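Viral CASP8 and FADD-like apoptosis regulator (Molluscum contagiosum virus subtype 1, PDB 2BBR) blocks death-receptor-induced apoptosis by interfering with caspase-8 recruitment and activation at the death-inducing signaling complex, and also suppresses host NF-kappa-B activation. Local coordinates at residues R113-F118 with R162-L167; V156-L161 with D168-L173. All blocks are in the same frame, centred on the assembly; numbering follows the deposited sequence.

Interaction 1: residues R113-F118 with R162-L167; sequences RALRLF and RTLRRL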
ATOM      1  N   ARG A 113     -14.856  -1.440 -10.574  1.00 12.60           N
ATOM      2  CA  ARG A 113     -16.116  -2.165 -10.476  1.00 13.09           C
ATOM      3  C   ARG A 113     -15.993  -3.518 -11.180  1.00 13.10           C
ATOM      4  O   ARG A 113     -16.428  -4.539 -10.660  1.00 12.94           O
ATOM      5  CB  ARG A 113     -17.248  -1.358 -11.114  1.00 16.02           C
ATOM      6  CG  ARG A 113     -18.573  -2.103 -11.204  1.00 20.47           C
ATOM      7  CD  ARG A 113     -19.491  -1.426 -12.206  1.00 23.36           C
ATOM      8  NE  ARG A 113     -18.790  -1.180 -13.463  1.00 28.40           N
ATOM      9  CZ  ARG A 113     -18.260  -2.133 -14.225  1.00 29.41           C
ATOM     10  NH1 ARG A 113     -18.355  -3.407 -13.868  1.00 30.46           N
ATOM     11  NH2 ARG A 113     -17.615  -1.809 -15.337  1.00 27.73           N
ATOM     12  N   ALA A 114     -15.392  -3.520 -12.368  1.00 12.71           N
ATOM     13  CA  ALA A 114     -15.220  -4.757 -13.119  1.00 12.16           C
ATOM     14  C   ALA A 114     -14.381  -5.750 -12.321  1.00 11.92           C
ATOM     15  O   ALA A 114     -14.688  -6.937 -12.269  1.00 12.30           O
ATOM     16  CB  ALA A 114     -14.560  -4.474 -14.464  1.00 13.54           C
ATOM     17  N   LEU A 115     -13.321  -5.256 -11.685  1.00 11.75           N
ATOM     18  CA  LEU A 115     -12.444  -6.114 -10.897  1.00 11.72           C
ATOM     19  C   LEU A 115     -13.183  -6.721  -9.713  1.00 10.74           C
ATOM     20  O   LEU A 115     -13.005  -7.899  -9.405  1.00 11.59           O
ATOM     21  CB  LEU A 115     -11.226  -5.323 -10.411  1.00 11.70           C
ATOM     22  CG  LEU A 115     -10.249  -4.894 -11.508  1.00 12.29           C
ATOM     23  CD1 LEU A 115      -9.202  -3.972 -10.917  1.00 13.30           C
ATOM     24  CD2 LEU A 115      -9.600  -6.123 -12.136  1.00 13.21           C
ATOM     25  N   ARG A 116     -14.011  -5.918  -9.045  1.00 11.75           N
ATOM     26  CA  ARG A 116     -14.768  -6.427  -7.906  1.00 11.50           C
ATOM     27  C   ARG A 116     -15.710  -7.536  -8.369  1.00 12.18           C
ATOM     28  O   ARG A 116     -15.900  -8.531  -7.674  1.00 13.23           O
ATOM     29  CB  ARG A 116     -15.573  -5.309  -7.233  1.00 12.82           C
ATOM     30  CG  ARG A 116     -14.726  -4.255  -6.529  1.00 13.48           C
ATOM     31  CD  ARG A 116     -15.595  -3.387  -5.622  1.00 15.80           C
ATOM     32  NE  ARG A 116     -16.690  -2.764  -6.361  1.00 16.50           N
ATOM     33  CZ  ARG A 116     -16.702  -1.500  -6.767  1.00 16.60           C
ATOM     34  NH1 ARG A 116     -15.680  -0.701  -6.504  1.00 17.50           N
ATOM     35  NH2 ARG A 116     -17.738  -1.038  -7.452  1.00 15.99           N
ATOM     36  N   LEU A 117     -16.295  -7.357  -9.550  1.00 12.74           N
ATOM     37  CA  LEU A 117     -17.200  -8.356 -10.102  1.00 14.10           C
ATOM     38  C   LEU A 117     -16.432  -9.628 -10.466  1.00 13.30           C
ATOM     39  O   LEU A 117     -16.919 -10.735 -10.234  1.00 14.51           O
ATOM     40  CB  LEU A 117     -17.926  -7.794 -11.329  1.00 16.08           C
ATOM     41  CG  LEU A 117     -18.832  -6.586 -11.059  1.00 19.98           C
ATOM     42  CD1 LEU A 117     -19.527  -6.163 -12.344  1.00 21.67           C
ATOM     43  CD2 LEU A 117     -19.862  -6.942  -9.995  1.00 22.41           C
ATOM     44  N   PHE A 118     -15.234  -9.476 -11.031  1.00 13.56           N
ATOM     45  CA  PHE A 118     -14.421 -10.640 -11.387  1.00 14.52           C
ATOM     46  C   PHE A 118     -14.115 -11.433 -10.123  1.00 14.01           C
ATOM     47  O   PHE A 118     -14.179 -12.663 -10.114  1.00 14.34           O
ATOM     48  CB  PHE A 118     -13.079 -10.238 -12.018  1.00 15.19           C
ATOM     49  CG  PHE A 118     -13.193  -9.551 -13.351  1.00 15.18           C
ATOM     50  CD1 PHE A 118     -14.322  -9.697 -14.151  1.00 15.74           C
ATOM     51  CD2 PHE A 118     -12.138  -8.774 -13.821  1.00 16.65           C
ATOM     52  CE1 PHE A 118     -14.394  -9.078 -15.400  1.00 17.76           C
ATOM     53  CE2 PHE A 118     -12.200  -8.154 -15.064  1.00 18.65           C
ATOM     54  CZ  PHE A 118     -13.330  -8.305 -15.856  1.00 18.74           C
ATOM     55  N   ARG A 162      -5.472  -8.706 -16.480  1.00 10.82           N
ATOM     56  CA  ARG A 162      -5.316  -9.120 -17.870  1.00 11.69           C
ATOM     57  C   ARG A 162      -6.696  -9.212 -18.527  1.00 12.11           C
ATOM     58  O   ARG A 162      -6.886  -8.775 -19.660  1.00 12.72           O
ATOM     59  CB  ARG A 162      -4.612 -10.477 -17.958  1.00 11.81           C
ATOM     60  CG  ARG A 162      -4.275 -10.883 -19.387  1.00 13.95           C
ATOM     61  CD  ARG A 162      -3.639 -12.267 -19.476  1.00 14.50           C
ATOM     62  NE  ARG A 162      -2.396 -12.360 -18.716  1.00 16.93           N
ATOM     63  CZ  ARG A 162      -2.272 -12.994 -17.554  1.00 16.36           C
ATOM     64  NH1 ARG A 162      -3.317 -13.599 -17.010  1.00 18.01           N
ATOM     65  NH2 ARG A 162      -1.099 -13.020 -16.935  1.00 19.57           N
ATOM     66  N   THR A 163      -7.662  -9.768 -17.802  1.00 12.53           N
ATOM     67  CA  THR A 163      -9.023  -9.904 -18.311  1.00 13.50           C
ATOM     68  C   THR A 163      -9.598  -8.526 -18.623  1.00 14.14           C
ATOM     69  O   THR A 163     -10.351  -8.353 -19.584  1.00 15.47           O
ATOM     70  CB  THR A 163      -9.926 -10.600 -17.276  1.00 14.28           C
ATOM     71  OG1 THR A 163      -9.402 -11.902 -16.989  1.00 15.87           O
ATOM     72  CG2 THR A 163     -11.350 -10.731 -17.811  1.00 16.11           C
ATOM     73  N   LEU A 164      -9.234  -7.552 -17.798  1.00 13.69           N
ATOM     74  CA  LEU A 164      -9.683  -6.173 -17.948  1.00 13.51           C
ATOM     75  C   LEU A 164      -8.980  -5.510 -19.134  1.00 12.15           C
ATOM     76  O   LEU A 164      -9.344  -4.408 -19.553  1.00 13.71           O
ATOM     77  CB  LEU A 164      -9.368  -5.399 -16.663  1.00 16.34           C
ATOM     78  CG  LEU A 164      -9.781  -3.932 -16.564  1.00 17.19           C
ATOM     79  CD1 LEU A 164     -11.297  -3.821 -16.619  1.00 20.32           C
ATOM     80  CD2 LEU A 164      -9.243  -3.341 -15.263  1.00 18.85           C
ATOM     81  N   ARG A 165      -7.974  -6.204 -19.660  1.00 12.48           N
ATOM     82  CA  ARG A 165      -7.154  -5.743 -20.775  1.00 13.38           C
ATOM     83  C   ARG A 165      -6.122  -4.699 -20.365  1.00 12.87           C
ATOM     84  O   ARG A 165      -5.533  -4.030 -21.212  1.00 15.97           O
ATOM     85  CB  ARG A 165      -8.022  -5.228 -21.931  1.00 15.90           C
ATOM     86  CG  ARG A 165      -8.728  -6.357 -22.673  1.00 17.95           C
ATOM     87  CD  ARG A 165      -9.325  -5.903 -23.995  1.00 20.17           C
ATOM     88  NE  ARG A 165     -10.780  -5.797 -23.939  1.00 28.12           N
ATOM     89  CZ  ARG A 165     -11.442  -4.907 -23.208  1.00 29.23           C
ATOM     90  NH1 ARG A 165     -10.783  -4.032 -22.460  1.00 32.17           N
ATOM     91  NH2 ARG A 165     -12.767  -4.892 -23.224  1.00 31.14           N
ATOM     92  N   ARG A 166      -5.902  -4.566 -19.058  1.00 11.67           N
ATOM     93  CA  ARG A 166      -4.891  -3.645 -18.556  1.00 10.97           C
ATOM     94  C   ARG A 166      -3.607  -4.458 -18.423  1.00 10.95           C
ATOM     95  O   ARG A 166      -3.133  -4.757 -17.319  1.00 11.10           O
ATOM     96  CB  ARG A 166      -5.295  -3.049 -17.202  1.00 10.48           C
ATOM     97  CG  ARG A 166      -6.374  -1.970 -17.295  1.00 12.23           C
ATOM     98  CD  ARG A 166      -5.935  -0.823 -18.202  1.00 12.02           C
ATOM     99  NE  ARG A 166      -4.746  -0.134 -17.711  1.00 12.34           N
ATOM    100  CZ  ARG A 166      -4.763   0.868 -16.838  1.00 11.32           C
ATOM    101  NH1 ARG A 166      -5.917   1.306 -16.352  1.00 14.12           N
ATOM    102  NH2 ARG A 166      -3.625   1.432 -16.451  1.00 13.88           N
ATOM    103  N   LEU A 167      -3.056  -4.830 -19.574  1.00 12.12           N
ATOM    104  CA  LEU A 167      -1.839  -5.623 -19.622  1.00 11.39           C
ATOM    105  C   LEU A 167      -0.655  -4.905 -18.986  1.00 11.50           C
ATOM    106  O   LEU A 167       0.304  -5.548 -18.554  1.00 11.90           O
ATOM    107  CB  LEU A 167      -1.521  -6.010 -21.072  1.00 13.87           C
ATOM    108  CG  LEU A 167      -2.372  -7.141 -21.663  1.00 17.53           C
ATOM    109  CD1 LEU A 167      -3.851  -6.811 -21.564  1.00 20.88           C
ATOM    110  CD2 LEU A 167      -1.972  -7.366 -23.110  1.00 19.13           C
TER
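Ala114 and Leu164 bring the two backbones nearest, with their CA atoms 7.5 Å apart, where helix 109-122 passes the C-terminal end of helix 155-163. Phe118 and Thr163 reach toward each other, tip to tip. Thr163 CG2 lies 3.7 Å from Phe118 CZ and makes an off-centre CH-pi contact, 30° off the ring normal. The first torsion of Thr163 (chi1 -60°) sets OG1 beside its own backbone N and CG2 anti to that N, which points the CG2 methyl toward the Phe118 ring. OG1 is hydrogen-bonded to Asp159 O within its own helix. On one face of the Phe118 ring, near the rim, lies Ala114 O from the preceding turn.

Leu164 has the largest buried area here and uses both methyls. CD1 meets Ala114 CB at 4.0 Å. CD2 touches Leu115 CG at 4.2 Å, and the two leucine side chains cross at about a right angle. Leu164 CB also lies 4.3 Å from Phe118 CE2. No hydrogen bond joins the segments. Leu115 and Leu164 both also touch Leu107.

Just beyond the contact, Arg165 takes positive phi (77°) and ends the helix in a Schellman motif. Arg166 is the centre of an inverse gamma turn and holds the N-cap position of helix 167-187. The contact packs the side of helix 109-122 against the C-terminal end of helix 155-163 in the second death effector domain, a helical bundle of the death fold.

Interaction 2: residues V156-L161 with D168-L173; sequences VLADML and DLCQQL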
ATOM      1  N   VAL A 156      -3.488 -14.127  -9.205  1.00 10.04           N
ATOM      2  CA  VAL A 156      -4.935 -14.038  -9.364  1.00 11.13           C
ATOM      3  C   VAL A 156      -5.302 -12.608  -9.756  1.00  9.46           C
ATOM      4  O   VAL A 156      -6.127 -12.389 -10.648  1.00 11.19           O
ATOM      5  CB  VAL A 156      -5.677 -14.434  -8.066  1.00 11.03           C
ATOM      6  CG1 VAL A 156      -7.155 -14.084  -8.182  1.00 13.64           C
ATOM      7  CG2 VAL A 156      -5.512 -15.930  -7.817  1.00 14.66           C
ATOM      8  N   LEU A 157      -4.689 -11.636  -9.087  1.00  9.85           N
ATOM      9  CA  LEU A 157      -4.945 -10.237  -9.397  1.00 10.47           C
ATOM     10  C   LEU A 157      -4.392  -9.880 -10.772  1.00  9.55           C
ATOM     11  O   LEU A 157      -5.004  -9.112 -11.512  1.00 10.52           O
ATOM     12  CB  LEU A 157      -4.319  -9.330  -8.338  1.00 13.35           C
ATOM     13  CG  LEU A 157      -5.265  -8.824  -7.250  1.00 15.42           C
ATOM     14  CD1 LEU A 157      -4.479  -8.077  -6.188  1.00 18.17           C
ATOM     15  CD2 LEU A 157      -6.323  -7.921  -7.878  1.00 16.41           C
ATOM     16  N   ALA A 158      -3.227 -10.426 -11.111  1.00  9.42           N
ATOM     17  CA  ALA A 158      -2.644 -10.170 -12.425  1.00 10.16           C
ATOM     18  C   ALA A 158      -3.605 -10.689 -13.494  1.00 10.06           C
ATOM     19  O   ALA A 158      -3.824 -10.035 -14.517  1.00 10.56           O
ATOM     20  CB  ALA A 158      -1.295 -10.866 -12.549  1.00 10.67           C
ATOM     21  N   ASP A 159      -4.174 -11.868 -13.251  1.00 10.55           N
ATOM     22  CA  ASP A 159      -5.124 -12.470 -14.182  1.00 11.21           C
ATOM     23  C   ASP A 159      -6.351 -11.584 -14.349  1.00 11.28           C
ATOM     24  O   ASP A 159      -6.875 -11.432 -15.455  1.00 11.40           O
ATOM     25  CB  ASP A 159      -5.592 -13.844 -13.690  1.00 13.66           C
ATOM     26  CG  ASP A 159      -4.497 -14.889 -13.713  1.00 16.26           C
ATOM     27  OD1 ASP A 159      -3.508 -14.717 -14.454  1.00 15.87           O
ATOM     28  OD2 ASP A 159      -4.644 -15.899 -12.996  1.00 19.76           O
ATOM     29  N   MET A 160      -6.826 -11.020 -13.245  1.00 10.50           N
ATOM     30  CA  MET A 160      -7.988 -10.146 -13.283  1.00 10.65           C
ATOM     31  C   MET A 160      -7.684  -8.905 -14.117  1.00 10.13           C
ATOM     32  O   MET A 160      -8.514  -8.461 -14.913  1.00 11.85           O
ATOM     33  CB  MET A 160      -8.390  -9.751 -11.859  1.00 11.25           C
ATOM     34  CG  MET A 160      -9.016 -10.892 -11.067  1.00 11.49           C
ATOM     35  SD  MET A 160      -9.059 -10.633  -9.273  1.00 13.75           S
ATOM     36  CE  MET A 160      -9.953  -9.077  -9.169  1.00 15.94           C
ATOM     37  N   LEU A 161      -6.492  -8.349 -13.941  1.00  9.96           N
ATOM     38  CA  LEU A 161      -6.095  -7.169 -14.695  1.00 10.54           C
ATOM     39  C   LEU A 161      -5.943  -7.498 -16.180  1.00 10.69           C
ATOM     40  O   LEU A 161      -6.253  -6.671 -17.041  1.00 11.19           O
ATOM     41  CB  LEU A 161      -4.794  -6.604 -14.120  1.00 10.05           C
ATOM     42  CG  LEU A 161      -4.952  -5.999 -12.716  1.00 10.98           C
ATOM     43  CD1 LEU A 161      -3.594  -5.844 -12.050  1.00 11.62           C
ATOM     44  CD2 LEU A 161      -5.668  -4.655 -12.822  1.00 11.56           C
ATOM     45  N   ASP A 168      -0.719  -3.581 -18.921  1.00 11.14           N
ATOM     46  CA  ASP A 168       0.350  -2.803 -18.312  1.00 10.93           C
ATOM     47  C   ASP A 168       0.388  -3.060 -16.805  1.00 10.40           C
ATOM     48  O   ASP A 168       1.458  -3.273 -16.228  1.00 12.15           O
ATOM     49  CB  ASP A 168       0.148  -1.307 -18.599  1.00 12.76           C
ATOM     50  CG  ASP A 168      -1.191  -0.780 -18.103  1.00 12.12           C
ATOM     51  OD1 ASP A 168      -2.227  -1.442 -18.334  1.00 11.64           O
ATOM     52  OD2 ASP A 168      -1.201   0.311 -17.494  1.00 13.91           O
ATOM     53  N   LEU A 169      -0.781  -3.054 -16.171  1.00  9.56           N
ATOM     54  CA  LEU A 169      -0.868  -3.294 -14.735  1.00  9.26           C
ATOM     55  C   LEU A 169      -0.599  -4.768 -14.448  1.00  9.97           C
ATOM     56  O   LEU A 169       0.044  -5.107 -13.456  1.00  9.67           O
ATOM     57  CB  LEU A 169      -2.246  -2.877 -14.216  1.00  9.90           C
ATOM     58  CG  LEU A 169      -2.582  -1.399 -14.438  1.00 10.16           C
ATOM     59  CD1 LEU A 169      -3.980  -1.109 -13.916  1.00 11.38           C
ATOM     60  CD2 LEU A 169      -1.558  -0.513 -13.749  1.00 11.83           C
ATOM     61  N   CYS A 170      -1.097  -5.644 -15.314  1.00  9.77           N
ATOM     62  CA  CYS A 170      -0.861  -7.073 -15.166  1.00 10.96           C
ATOM     63  C   CYS A 170       0.645  -7.318 -15.137  1.00 10.52           C
ATOM     64  O   CYS A 170       1.156  -8.030 -14.271  1.00 10.59           O
ATOM     65  CB  CYS A 170      -1.470  -7.838 -16.344  1.00 11.29           C
ATOM     66  SG  CYS A 170      -1.073  -9.606 -16.398  1.00 12.87           S
ATOM     67  N   GLN A 171       1.355  -6.717 -16.086  1.00 10.09           N
ATOM     68  CA  GLN A 171       2.797  -6.881 -16.170  1.00 10.02           C
ATOM     69  C   GLN A 171       3.512  -6.424 -14.902  1.00  9.34           C
ATOM     70  O   GLN A 171       4.467  -7.064 -14.468  1.00  9.93           O
ATOM     71  CB  GLN A 171       3.350  -6.133 -17.381  1.00 11.84           C
ATOM     72  CG  GLN A 171       4.846  -6.307 -17.573  1.00 14.34           C
ATOM     73  CD  GLN A 171       5.346  -5.633 -18.831  1.00 18.59           C
ATOM     74  OE1 GLN A 171       6.231  -4.780 -18.781  1.00 23.13           O
ATOM     75  NE2 GLN A 171       4.779  -6.014 -19.969  1.00 19.14           N
ATOM     76  N   GLN A 172       3.069  -5.320 -14.310  1.00  9.75           N
ATOM     77  CA  GLN A 172       3.706  -4.859 -13.081  1.00 10.17           C
ATOM     78  C   GLN A 172       3.595  -5.922 -11.996  1.00  9.09           C
ATOM     79  O   GLN A 172       4.539  -6.147 -11.238  1.00  9.68           O
ATOM     80  CB  GLN A 172       3.058  -3.572 -12.578  1.00 11.49           C
ATOM     81  CG  GLN A 172       3.317  -2.352 -13.427  1.00 14.26           C
ATOM     82  CD  GLN A 172       2.764  -1.101 -12.784  1.00 16.61           C
ATOM     83  OE1 GLN A 172       3.118  -0.768 -11.653  1.00 17.08           O
ATOM     84  NE2 GLN A 172       1.890  -0.401 -13.496  1.00 19.43           N
ATOM     85  N   LEU A 173       2.433  -6.561 -11.906  1.00  8.42           N
ATOM     86  CA  LEU A 173       2.233  -7.595 -10.901  1.00  9.03           C
ATOM     87  C   LEU A 173       2.997  -8.876 -11.208  1.00  9.04           C
ATOM     88  O   LEU A 173       3.528  -9.505 -10.295  1.00  9.37           O
ATOM     89  CB  LEU A 173       0.745  -7.902 -10.724  1.00  9.87           C
ATOM     90  CG  LEU A 173       0.025  -7.072  -9.658  1.00 11.17           C
ATOM     91  CD1 LEU A 173       0.005  -5.604 -10.047  1.00 12.18           C
ATOM     92  CD2 LEU A 173      -1.389  -7.604  -9.483  1.00 12.16           C
TER
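Leu169 opens the contact from the start of helix 167-187, which runs nearly antiparallel to helix 155-163 (165° between the segment directions, axes 8.1 Å apart). Its CB lies 3.9 Å from Leu161 CD1, and its CD1 also touches Leu161 CD2. The two side chains cross at about a right angle. Leu169 also packs on Leu107 in the loop before helix 109-122.

Cys170 sits where the backbones come closest, with its CA 4.5 Å from Ala158 CA. The small side chains of Ala158 and Cys170 permit this approach. SG is anti to its own backbone N (chi1 173°) and lies 3.4 Å from Ala158 O. Ala158 CB is also in contact with the sulfur. Cys170 CB and Cys170 N also pack against Leu161 CB.

Leu173, one turn further on, reaches three residues of the facing helix. Its CB meets Ala158 CB at 4.0 Å. Its CD2 lies 3.6 Å from Leu157 CB and 3.8 Å from Leu161 CD1, and also approaches Ala158 N. The Leu161 and Leu173 side chains cross at about a right angle. Leu173 also contacts Met100 and Val103 of helix 95-104, while Leu157 reaches Val140 and Leu143 of helix 136-145. All six touching residues are buried. This is a tight antiparallel helical hairpin, formed by the last two helices of the second death effector domain and contributing to its hydrophobic core.

In the fold
From the N terminus, the chain passes through the first death effector domain and reaches 113-118, on helix 109-122. It then runs through helix 136-145 and enters helix 155-163 at 156-161. At 162-167 interaction 1 closes a long loop of 43 intervening residues. At 168-173 interaction 2 closes a short one of six residues. The two loops cross, since their segments alternate along the chain. Helix 155-163 serves both: its end meets helix 109-122, and its body pairs with helix 167-187. The centres of the two contacts lie about 9 Å apart, and Leu115 O packs against Met160 CE between them. Together they tie three helices of the second domain into one bundle.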